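Local atomic coordinates of coronin (Toxoplasma gondii, PDB entry 4OZU), a protein that probably binds actin filaments, as members of the coronin family do, the part described here being its WD40 beta-propeller domain. Residues I314-I320 against R334-N340; D289-Y294 against D306-V312; N42-A47 against G59-L63. All coordinates share one frame; numbering follows the deposited sequence. Where two conformers were deposited one is given.

Interaction 1: I314-I320 against R334-N340; sequences IKNFCFI and RMLKQEN
Ile320 and Arg334 face each other at one end of an antiparallel beta hairpin, strands 317-319 and 331-339, in a blade of the WD40 propeller. With chi1 at 67°, CG1 of Ile320 is set between its own backbone N and carbonyl carbon, which carries CD1 across to Arg334. CD1 lies 3.6 Å from CZ of Arg334, over the centre of one guanidinium face. The apolar CG1-CD1 arm of isoleucine suits this place because its methyl can lie on the flat face and leave the in-plane N-H groups to others; NE forms a salt bridge with Glu331. Between the two residues the backbone closes with a bond from Ile320 N to Arg334 O (3.0 Å), and a water links Ile320 O to Arg334 N.

Met335 is packed against Phe319 on the face of the sheet that also carries Phe317 and Lys337. Its CB stands over the ring, 4.0 Å from the centroid, a CH-pi contact, while SD sits obliquely to the same ring in a Met-aromatic contact. Flexible and polarisable, methionine can touch the ring at both ends, with CB over the face and CE against CZ; Cys285 of strand 281-286 packs against both residues.

At the far end Asn316 and Gln338 run side by side, amide planes 52° apart. NE2 of Gln338 donates to Ser30 O and Asn340 O, while its OE1 accepts from Asn316 ND2 (3.0 Å), which sits above the Gln338 amide plane.

Interaction 2: D289-Y294 against D306-V312; sequences DSSCRY and DAYRSSV
Backbone hydrogen bonds set the register between Cys292 and Tyr308 and between Tyr294 and Asp306, two hydrogen-bonded pairs of antiparallel strands 291-298 and 301-309. Cys292 N donates to Tyr308 O (2.8 Å), and Tyr294 N reaches Asp306 O (2.9 Å). The bond back from Asp306 N to Tyr294 O is weak. Arg293 and Ala307 form the non-hydrogen-bonded pair between them; their CB atoms are 3.8 Å apart, and alanine's small methyl lets the backbones come close.

Serines provide the polar side-chain bonds where the strands give way to loops. OG of Ser310 donates to Ser290 O (2.7 Å), arriving in the carbonyl plane on a lone pair. Weak bonds from Ser310 N to Ser290 O and from Ser290 OG to Ser310 O add to the link. A short hydroxyl suits this place, since it can reach a neighbouring main chain without occupying much room; Ser310 OG is also met by NZ of Lys337, which holds Tyr308 OH and Val312 O as well.

At the other end a ring lies over the partner backbone. The Tyr294 ring folds back over the partner strand, its CG placed between backbone N and carbonyl carbon (chi1 37°). Asp306 O consequently stands 3.4 Å above the ring plane, over its centre, while the tyrosine hydroxyl OH lies 3.5 Å from Asp306 CB. Tyrosine serves both needs here: its ring covers the peptide and its OH bonds to Leu15 O.

Cys292, which was deposited in two conformers, can form a disulfide with Cys285 of strand 281-286; its CB packs on Tyr308 CB. The contact is the outer beta hairpin of a four-stranded antiparallel propeller blade.

Interaction 3: N42-A47 against G59-L63; sequences NTEYIA and GILRL. With ACT (acetate ion), chain C.
Glu44 and Arg62 lie side by side and point the same way, with carboxylate and guanidinium planes 63° apart. Arg62 grips side-on: NE at 3.2 Å and NH2 at 3.1 Å both donate to OE2 of Glu44. That oxygen lies in the guanidinium plane, yet both nitrogens meet it from one face of the carboxylate. The glutamate chain bends at chi2 (82°), and its CG rests over the centre of the Tyr45 ring. Arginine suits this partly exposed place because its NH1 can also hold Asp65.

Tyr45 presents its ring edge to Leu61 O and Arg62 CG, its plane almost perpendicular to the guanidinium. Ile46 and Leu63 cross at about a right angle, CD1 to CD1 at 3.8 Å, and the isoleucine also packs on Tyr24. Ala47 CB meets Ile60 CD1 at 3.8 Å; its small methyl leaves room for the longer branch.

Asn42 OD1 accepts from Glu44 N, an Asx turn, and from Tyr45 N, which extends it to an Asx motif leading into the strand, while Thr43 N donates to an acetate, probably from the crystallisation liquor. Paired N-H and C=O groups of Ile46 and Leu61 complete an antiparallel beta hairpin in a propeller blade.

Overall arrangement
All three interactions are antiparallel hairpin contacts, but each belongs to a different sheet of the propeller. Interactions 1 and 3 are largely buried, whereas interaction 2 is partly buried and includes the exposed Asp306, Arg309 and Ser311. Interaction 1 stands between the others. Lys337 NZ reaches Val312 O of interaction 2, where Ile314 N also probably bonds to Asp289 O and Glu339 CD packs on Val312 CG1. Toward interaction 3 the joint is apolar, with Leu336 CD1 against Ile46 CG1. Interactions 2 and 3 do not touch, their nearest atoms being about 15 Å apart. Serine hydroxyls mark the loops of 2, amides an end of 1, and a salt bridge the partly exposed side of 3.

Interaction 1: I314-I320 against R334-N340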
loop_
_atom_site.group_PDB
_atom_site.type_symbol
_atom_site.label_atom_id
_atom_site.label_comp_id
_atom_site.label_asym_id
_atom_site.label_seq_id
_atom_site.Cartn_x
_atom_site.Cartn_y
_atom_site.Cartn_z
ATOM N N ILE A 314 -16.243 2.552 4.214
ATOM C CA ILE A 314 -14.857 2.986 4.115
ATOM C C ILE A 314 -14.746 3.976 2.960
ATOM O O ILE A 314 -15.022 3.619 1.814
ATOM C CB ILE A 314 -13.905 1.797 3.874
ATOM C CG1 ILE A 314 -14.112 0.710 4.931
ATOM C CG2 ILE A 314 -12.454 2.263 3.882
ATOM C CD1 ILE A 314 -13.528 -0.630 4.536
ATOM N N LYS A 315 -14.367 5.218 3.248
ATOM C CA LYS A 315 -14.229 6.227 2.190
ATOM C C LYS A 315 -12.832 6.166 1.580
ATOM O O LYS A 315 -12.667 6.185 0.360
ATOM C CB LYS A 315 -14.503 7.628 2.733
ATOM C CG LYS A 315 -15.953 7.873 3.125
ATOM C CD LYS A 315 -16.882 7.819 1.923
ATOM C CE LYS A 315 -18.318 8.107 2.322
ATOM N NZ LYS A 315 -19.252 7.968 1.182
ATOM N N ASN A 316 -11.839 6.112 2.459
ATOM C CA ASN A 316 -10.444 5.902 2.103
ATOM C C ASN A 316 -9.806 5.117 3.235
ATOM O O ASN A 316 -10.370 5.021 4.325
ATOM C CB ASN A 316 -9.687 7.221 1.909
ATOM C CG ASN A 316 -10.172 8.018 0.715
ATOM O OD1 ASN A 316 -9.953 7.635 -0.438
ATOM N ND2 ASN A 316 -10.800 9.156 0.983
ATOM N N PHE A 317 -8.626 4.566 3.000
ATOM C CA PHE A 317 -7.953 3.838 4.061
ATOM C C PHE A 317 -6.470 3.656 3.787
ATOM O O PHE A 317 -5.971 3.953 2.701
ATOM C CB PHE A 317 -8.603 2.469 4.249
ATOM C CG PHE A 317 -8.201 1.478 3.208
ATOM C CD1 PHE A 317 -8.850 1.431 1.984
ATOM C CD2 PHE A 317 -7.158 0.603 3.447
ATOM C CE1 PHE A 317 -8.464 0.523 1.026
ATOM C CE2 PHE A 317 -6.768 -0.301 2.485
ATOM C CZ PHE A 317 -7.420 -0.344 1.282
ATOM N N CYS A 318 -5.773 3.174 4.806
ATOM C CA CYS A 318 -4.427 2.653 4.652
ATOM C C CYS A 318 -4.165 1.776 5.858
ATOM O O CYS A 318 -4.961 1.753 6.797
ATOM C CB CYS A 318 -3.381 3.766 4.552
ATOM S SG CYS A 318 -3.089 4.657 6.112
ATOM N N PHE A 319 -3.061 1.048 5.813
ATOM C CA PHE A 319 -2.599 0.276 6.957
ATOM C C PHE A 319 -1.279 0.866 7.423
ATOM O O PHE A 319 -0.548 1.448 6.623
ATOM C CB PHE A 319 -2.425 -1.199 6.588
ATOM C CG PHE A 319 -3.712 -1.971 6.542
ATOM C CD1 PHE A 319 -4.647 -1.727 5.553
ATOM C CD2 PHE A 319 -3.976 -2.952 7.480
ATOM C CE1 PHE A 319 -5.824 -2.442 5.506
ATOM C CE2 PHE A 319 -5.150 -3.668 7.437
ATOM C CZ PHE A 319 -6.074 -3.412 6.448
ATOM N N ILE A 320 -0.970 0.713 8.704
ATOM C CA ILE A 320 0.273 1.248 9.246
ATOM C C ILE A 320 1.390 0.240 9.044
ATOM O O ILE A 320 1.130 -0.941 8.801
ATOM C CB ILE A 320 0.152 1.596 10.755
ATOM C CG1 ILE A 320 -0.022 0.329 11.603
ATOM C CG2 ILE A 320 -0.992 2.579 10.973
ATOM C CD1 ILE A 320 -0.043 0.598 13.113
ATOM N N ARG A 334 -2.958 -2.651 11.667
ATOM C CA ARG A 334 -3.929 -1.610 11.986
ATOM C C ARG A 334 -4.338 -0.848 10.740
ATOM O O ARG A 334 -3.494 -0.345 9.993
ATOM C CB ARG A 334 -3.371 -0.640 13.033
ATOM C CG ARG A 334 -4.431 0.284 13.621
ATOM C CD ARG A 334 -3.818 1.404 14.464
ATOM N NE ARG A 334 -2.816 0.913 15.410
ATOM C CZ ARG A 334 -1.893 1.681 15.984
ATOM N NH1 ARG A 334 -1.849 2.985 15.733
ATOM N NH2 ARG A 334 -1.014 1.149 16.819
ATOM N N MET A 335 -5.643 -0.793 10.517
ATOM C CA MET A 335 -6.207 0.005 9.441
ATOM C C MET A 335 -6.620 1.368 9.973
ATOM O O MET A 335 -7.150 1.473 11.073
ATOM C CB MET A 335 -7.414 -0.703 8.828
ATOM C CG MET A 335 -8.102 0.067 7.716
ATOM S SD MET A 335 -9.694 -0.666 7.283
ATOM C CE MET A 335 -9.178 -2.259 6.661
ATOM N N LEU A 336 -6.359 2.403 9.186
ATOM C CA LEU A 336 -6.925 3.721 9.428
ATOM C C LEU A 336 -8.018 3.896 8.395
ATOM O O LEU A 336 -7.748 3.929 7.197
ATOM C CB LEU A 336 -5.865 4.816 9.318
ATOM C CG LEU A 336 -4.692 4.642 10.286
ATOM C CD1 LEU A 336 -3.576 5.638 9.998
ATOM C CD2 LEU A 336 -5.184 4.791 11.720
ATOM N N LYS A 337 -9.249 3.968 8.877
ATOM C CA LYS A 337 -10.439 3.999 8.035
ATOM C C LYS A 337 -11.063 5.392 8.024
ATOM O O LYS A 337 -11.519 5.849 9.053
ATOM C CB LYS A 337 -11.454 2.974 8.560
ATOM C CG LYS A 337 -12.788 2.950 7.835
ATOM C CD LYS A 337 -13.830 2.210 8.661
ATOM C CE LYS A 337 -15.223 2.359 8.070
ATOM N NZ LYS A 337 -16.270 2.171 9.110
ATOM N N GLN A 338 -11.093 6.070 6.877
ATOM C CA GLN A 338 -11.812 7.344 6.798
ATOM C C GLN A 338 -13.310 7.091 6.779
ATOM O O GLN A 338 -13.813 6.324 5.950
ATOM C CB GLN A 338 -11.414 8.148 5.557
ATOM C CG GLN A 338 -12.179 9.460 5.387
ATOM C CD GLN A 338 -11.662 10.278 4.214
ATOM O OE1 GLN A 338 -10.502 10.140 3.809
ATOM N NE2 GLN A 338 -12.522 11.127 3.654
ATOM N N GLU A 339 -14.010 7.738 7.704
ATOM C CA GLU A 339 -15.461 7.710 7.750
ATOM C C GLU A 339 -15.979 9.097 7.401
ATOM O O GLU A 339 -15.608 10.082 8.035
ATOM C CB GLU A 339 -15.946 7.265 9.130
ATOM C CG GLU A 339 -15.511 5.854 9.476
ATOM C CD GLU A 339 -16.093 5.356 10.783
ATOM O OE1 GLU A 339 -16.383 6.192 11.664
ATOM O OE2 GLU A 339 -16.258 4.126 10.928
ATOM N N ASN A 340 -16.826 9.159 6.376
ATOM C CA ASN A 340 -17.311 10.418 5.821
ATOM C C ASN A 340 -16.144 11.339 5.470
ATOM O O ASN A 340 -15.178 10.889 4.857
ATOM C CB ASN A 340 -18.280 11.072 6.798
ATOM C CG ASN A 340 -19.407 10.143 7.185
ATOM O OD1 ASN A 340 -20.202 9.737 6.335
ATOM N ND2 ASN A 340 -19.473 9.781 8.459
HETATM O O HOH W 1 -0.869 -2.801 9.760
#

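Interaction 2: D289-Y294 against D306-V312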
loop_
_atom_site.group_PDB
_atom_site.type_symbol
_atom_site.label_atom_id
_atom_site.label_comp_id
_atom_site.label_asym_id
_atom_site.label_seq_id
_atom_site.Cartn_x
_atom_site.Cartn_y
_atom_site.Cartn_z
ATOM N N ASP A 289 -17.442 0.046 0.810
ATOM C CA ASP A 289 -17.897 -1.096 1.600
ATOM C C ASP A 289 -17.843 -0.743 3.078
ATOM O O ASP A 289 -16.984 0.030 3.500
ATOM C CB ASP A 289 -17.038 -2.344 1.344
ATOM C CG ASP A 289 -17.214 -2.913 -0.057
ATOM O OD1 ASP A 289 -18.167 -2.506 -0.758
ATOM O OD2 ASP A 289 -16.415 -3.790 -0.443
ATOM N N SER A 290 -18.751 -1.314 3.862
ATOM C CA SER A 290 -18.737 -1.107 5.306
ATOM C C SER A 290 -17.987 -2.228 6.033
ATOM O O SER A 290 -17.873 -2.204 7.263
ATOM C CB SER A 290 -20.167 -0.994 5.847
ATOM O OG SER A 290 -20.912 -2.167 5.581
ATOM N N SER A 291 -17.460 -3.192 5.278
ATOM C CA SER A 291 -16.733 -4.314 5.865
ATOM C C SER A 291 -15.428 -4.609 5.130
ATOM O O SER A 291 -15.244 -4.214 3.978
ATOM C CB SER A 291 -17.612 -5.566 5.876
ATOM O OG SER A 291 -17.969 -5.948 4.561
ATOM N N CYS A 292 -14.523 -5.284 5.833
ATOM C CA CYS A 292 -13.239 -5.723 5.299
ATOM C C CYS A 292 -12.978 -7.147 5.763
ATOM O O CYS A 292 -13.061 -7.422 6.958
ATOM C CB CYS A 292 -12.103 -4.812 5.777
ATOM S SG CYS A 292 -10.541 -5.701 6.001
ATOM N N ARG A 293 -12.678 -8.054 4.839
ATOM C CA ARG A 293 -12.355 -9.421 5.232
ATOM C C ARG A 293 -10.888 -9.724 4.989
ATOM O O ARG A 293 -10.222 -9.076 4.180
ATOM C CB ARG A 293 -13.239 -10.430 4.504
ATOM C CG ARG A 293 -13.146 -10.413 3.000
ATOM C CD ARG A 293 -14.108 -11.437 2.417
ATOM N NE ARG A 293 -13.837 -12.779 2.926
ATOM C CZ ARG A 293 -14.577 -13.852 2.661
ATOM N NH1 ARG A 293 -15.652 -13.755 1.887
ATOM N NH2 ARG A 293 -14.241 -15.027 3.175
ATOM N N TYR A 294 -10.384 -10.703 5.725
ATOM C CA TYR A 294 -8.986 -11.053 5.635
ATOM C C TYR A 294 -8.744 -12.550 5.701
ATOM O O TYR A 294 -9.558 -13.331 6.211
ATOM C CB TYR A 294 -8.189 -10.340 6.726
ATOM C CG TYR A 294 -8.884 -10.210 8.054
ATOM C CD1 TYR A 294 -9.754 -9.156 8.298
ATOM C CD2 TYR A 294 -8.648 -11.120 9.083
ATOM C CE1 TYR A 294 -10.386 -9.022 9.525
ATOM C CE2 TYR A 294 -9.274 -10.990 10.306
ATOM C CZ TYR A 294 -10.139 -9.939 10.523
ATOM O OH TYR A 294 -10.762 -9.812 11.746
ATOM N N ASP A 306 -11.160 -14.066 9.184
ATOM C CA ASP A 306 -12.296 -13.335 9.730
ATOM C C ASP A 306 -12.544 -12.060 8.938
ATOM O O ASP A 306 -12.018 -11.889 7.836
ATOM C CB ASP A 306 -12.057 -13.010 11.210
ATOM C CG ASP A 306 -13.320 -13.117 12.051
ATOM O OD1 ASP A 306 -14.384 -12.640 11.607
ATOM O OD2 ASP A 306 -13.249 -13.683 13.160
ATOM N N ALA A 307 -13.352 -11.170 9.498
ATOM C CA ALA A 307 -13.661 -9.913 8.835
ATOM C C ALA A 307 -13.954 -8.786 9.816
ATOM O O ALA A 307 -14.433 -9.018 10.926
ATOM C CB ALA A 307 -14.838 -10.103 7.901
ATOM N N TYR A 308 -13.638 -7.567 9.390
ATOM C CA TYR A 308 -14.095 -6.360 10.062
ATOM C C TYR A 308 -15.471 -6.001 9.523
ATOM O O TYR A 308 -15.677 -5.986 8.310
ATOM C CB TYR A 308 -13.113 -5.207 9.844
ATOM C CG TYR A 308 -13.694 -3.837 10.119
ATOM C CD1 TYR A 308 -14.063 -3.464 11.400
ATOM C CD2 TYR A 308 -13.868 -2.912 9.093
ATOM C CE1 TYR A 308 -14.595 -2.213 11.658
ATOM C CE2 TYR A 308 -14.398 -1.657 9.342
ATOM C CZ TYR A 308 -14.760 -1.312 10.629
ATOM O OH TYR A 308 -15.287 -0.067 10.892
ATOM N N ARG A 309 -16.411 -5.714 10.418
ATOM C CA ARG A 309 -17.771 -5.366 10.007
ATOM C C ARG A 309 -18.267 -4.116 10.717
ATOM O O ARG A 309 -18.086 -3.961 11.921
ATOM C CB ARG A 309 -18.723 -6.532 10.278
ATOM C CG ARG A 309 -18.419 -7.771 9.459
ATOM C CD ARG A 309 -19.547 -8.784 9.535
ATOM N NE ARG A 309 -19.346 -9.888 8.599
ATOM C CZ ARG A 309 -18.621 -10.973 8.853
ATOM N NH1 ARG A 309 -18.013 -11.124 10.024
ATOM N NH2 ARG A 309 -18.502 -11.916 7.929
ATOM N N SER A 310 -18.894 -3.222 9.958
ATOM C CA SER A 310 -19.491 -2.022 10.523
ATOM C C SER A 310 -20.717 -1.610 9.718
ATOM O O SER A 310 -21.116 -2.306 8.785
ATOM C CB SER A 310 -18.473 -0.881 10.561
ATOM O OG SER A 310 -18.241 -0.360 9.267
ATOM N N SER A 311 -21.314 -0.482 10.095
ATOM C CA SER A 311 -22.441 0.077 9.357
ATOM C C SER A 311 -22.073 1.424 8.735
ATOM O O SER A 311 -22.950 2.217 8.394
ATOM C CB SER A 311 -23.655 0.234 10.274
ATOM O OG SER A 311 -23.447 1.269 11.217
ATOM N N VAL A 312 -20.773 1.668 8.584
ATOM C CA VAL A 312 -20.272 2.927 8.040
ATOM C C VAL A 312 -19.271 2.622 6.927
ATOM O O VAL A 312 -18.296 1.913 7.160
ATOM C CB VAL A 312 -19.605 3.789 9.135
ATOM C CG1 VAL A 312 -19.031 5.073 8.547
ATOM C CG2 VAL A 312 -20.608 4.114 10.228
#

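Interaction 3: N42-A47 against G59-L63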
loop_
_atom_site.group_PDB
_atom_site.type_symbol
_atom_site.label_atom_id
_atom_site.label_comp_id
_atom_site.label_asym_id
_atom_site.label_seq_id
_atom_site.Cartn_x
_atom_site.Cartn_y
_atom_site.Cartn_z
ATOM N N ASN A 42 3.264 6.201 7.992
ATOM C CA ASN A 42 4.493 5.517 8.356
ATOM C C ASN A 42 4.501 5.366 9.877
ATOM O O ASN A 42 3.435 5.342 10.488
ATOM C CB ASN A 42 5.734 6.243 7.804
ATOM C CG ASN A 42 5.946 7.640 8.382
ATOM O OD1 ASN A 42 5.236 8.095 9.283
ATOM N ND2 ASN A 42 6.957 8.322 7.856
ATOM N N THR A 43 5.665 5.237 10.500
ATOM C CA THR A 43 5.683 4.963 11.932
ATOM C C THR A 43 5.344 6.196 12.762
ATOM O O THR A 43 5.106 6.078 13.960
ATOM C CB THR A 43 7.046 4.422 12.394
ATOM O OG1 THR A 43 8.079 5.363 12.079
ATOM C CG2 THR A 43 7.341 3.088 11.725
ATOM N N GLU A 44 5.305 7.367 12.123
ATOM C CA GLU A 44 5.147 8.637 12.836
ATOM C C GLU A 44 3.944 9.447 12.360
ATOM O O GLU A 44 3.265 10.084 13.172
ATOM C CB GLU A 44 6.417 9.480 12.676
ATOM C CG GLU A 44 6.410 10.832 13.383
ATOM C CD GLU A 44 6.751 10.721 14.854
ATOM O OE1 GLU A 44 6.853 9.583 15.362
ATOM O OE2 GLU A 44 6.927 11.776 15.502
ATOM N N TYR A 45 3.686 9.423 11.056
ATOM C CA TYR A 45 2.717 10.333 10.442
ATOM C C TYR A 45 1.603 9.624 9.689
ATOM O O TYR A 45 1.747 8.486 9.246
ATOM C CB TYR A 45 3.414 11.290 9.465
ATOM C CG TYR A 45 4.570 12.050 10.055
ATOM C CD1 TYR A 45 4.373 12.939 11.097
ATOM C CD2 TYR A 45 5.858 11.897 9.556
ATOM C CE1 TYR A 45 5.422 13.635 11.650
ATOM C CE2 TYR A 45 6.918 12.597 10.097
ATOM C CZ TYR A 45 6.691 13.463 11.150
ATOM O OH TYR A 45 7.724 14.173 11.712
ATOM N N ILE A 46 0.495 10.339 9.540
ATOM C CA ILE A 46 -0.599 9.948 8.668
ATOM C C ILE A 46 -0.736 11.021 7.593
ATOM O O ILE A 46 -0.718 12.206 7.911
ATOM C CB ILE A 46 -1.938 9.827 9.439
ATOM C CG1 ILE A 46 -1.834 8.794 10.566
ATOM C CG2 ILE A 46 -3.078 9.475 8.495
ATOM C CD1 ILE A 46 -2.963 8.894 11.581
ATOM N N ALA A 47 -0.872 10.612 6.335
ATOM C CA ALA A 47 -1.166 11.549 5.255
ATOM C C ALA A 47 -2.600 11.338 4.797
ATOM O O ALA A 47 -3.007 10.208 4.531
ATOM C CB ALA A 47 -0.198 11.364 4.096
ATOM N N GLY A 59 -3.121 16.702 4.266
ATOM C CA GLY A 59 -3.038 16.909 5.698
ATOM C C GLY A 59 -2.046 15.915 6.267
ATOM O O GLY A 59 -2.061 14.743 5.889
ATOM N N ILE A 60 -1.172 16.388 7.153
ATOM C CA ILE A 60 -0.191 15.532 7.810
ATOM C C ILE A 60 -0.426 15.544 9.318
ATOM O O ILE A 60 -0.253 16.570 9.986
ATOM C CB ILE A 60 1.263 15.971 7.487
ATOM C CG1 ILE A 60 1.534 15.883 5.984
ATOM C CG2 ILE A 60 2.273 15.113 8.247
ATOM C CD1 ILE A 60 1.459 14.479 5.406
ATOM N N LEU A 61 -0.837 14.389 9.836
ATOM C CA LEU A 61 -1.129 14.210 11.254
ATOM C C LEU A 61 -0.057 13.348 11.888
ATOM O O LEU A 61 0.544 12.514 11.212
ATOM C CB LEU A 61 -2.490 13.540 11.456
ATOM C CG LEU A 61 -3.772 14.286 11.089
ATOM C CD1 LEU A 61 -3.907 14.487 9.590
ATOM C CD2 LEU A 61 -4.962 13.513 11.631
ATOM N N ARG A 62 0.177 13.529 13.180
ATOM C CA ARG A 62 1.016 12.590 13.911
ATOM C C ARG A 62 0.163 11.416 14.373
ATOM O O ARG A 62 -0.901 11.600 14.962
ATOM C CB ARG A 62 1.699 13.269 15.098
ATOM C CG ARG A 62 2.732 14.309 14.678
ATOM C CD ARG A 62 3.630 14.744 15.829
ATOM N NE ARG A 62 4.418 13.628 16.354
ATOM C CZ ARG A 62 4.176 12.989 17.498
ATOM N NH1 ARG A 62 3.163 13.346 18.283
ATOM N NH2 ARG A 62 4.962 11.986 17.868
ATOM N N LEU A 63 0.639 10.207 14.084
ATOM C CA LEU A 63 -0.052 8.976 14.448
ATOM C C LEU A 63 -0.393 8.939 15.939
ATOM O O LEU A 63 -1.469 8.489 16.331
ATOM C CB LEU A 63 0.817 7.772 14.063
ATOM C CG LEU A 63 0.252 6.366 14.238
ATOM C CD1 LEU A 63 -0.953 6.149 13.359
ATOM C CD2 LEU A 63 1.329 5.344 13.923
HETATM C C ACT C . 9.593 5.186 9.064
HETATM O O ACT C . 10.157 5.568 10.110
HETATM O OXT ACT C . 8.394 4.859 9.176
HETATM C CH3 ACT C . 10.318 5.117 7.755
#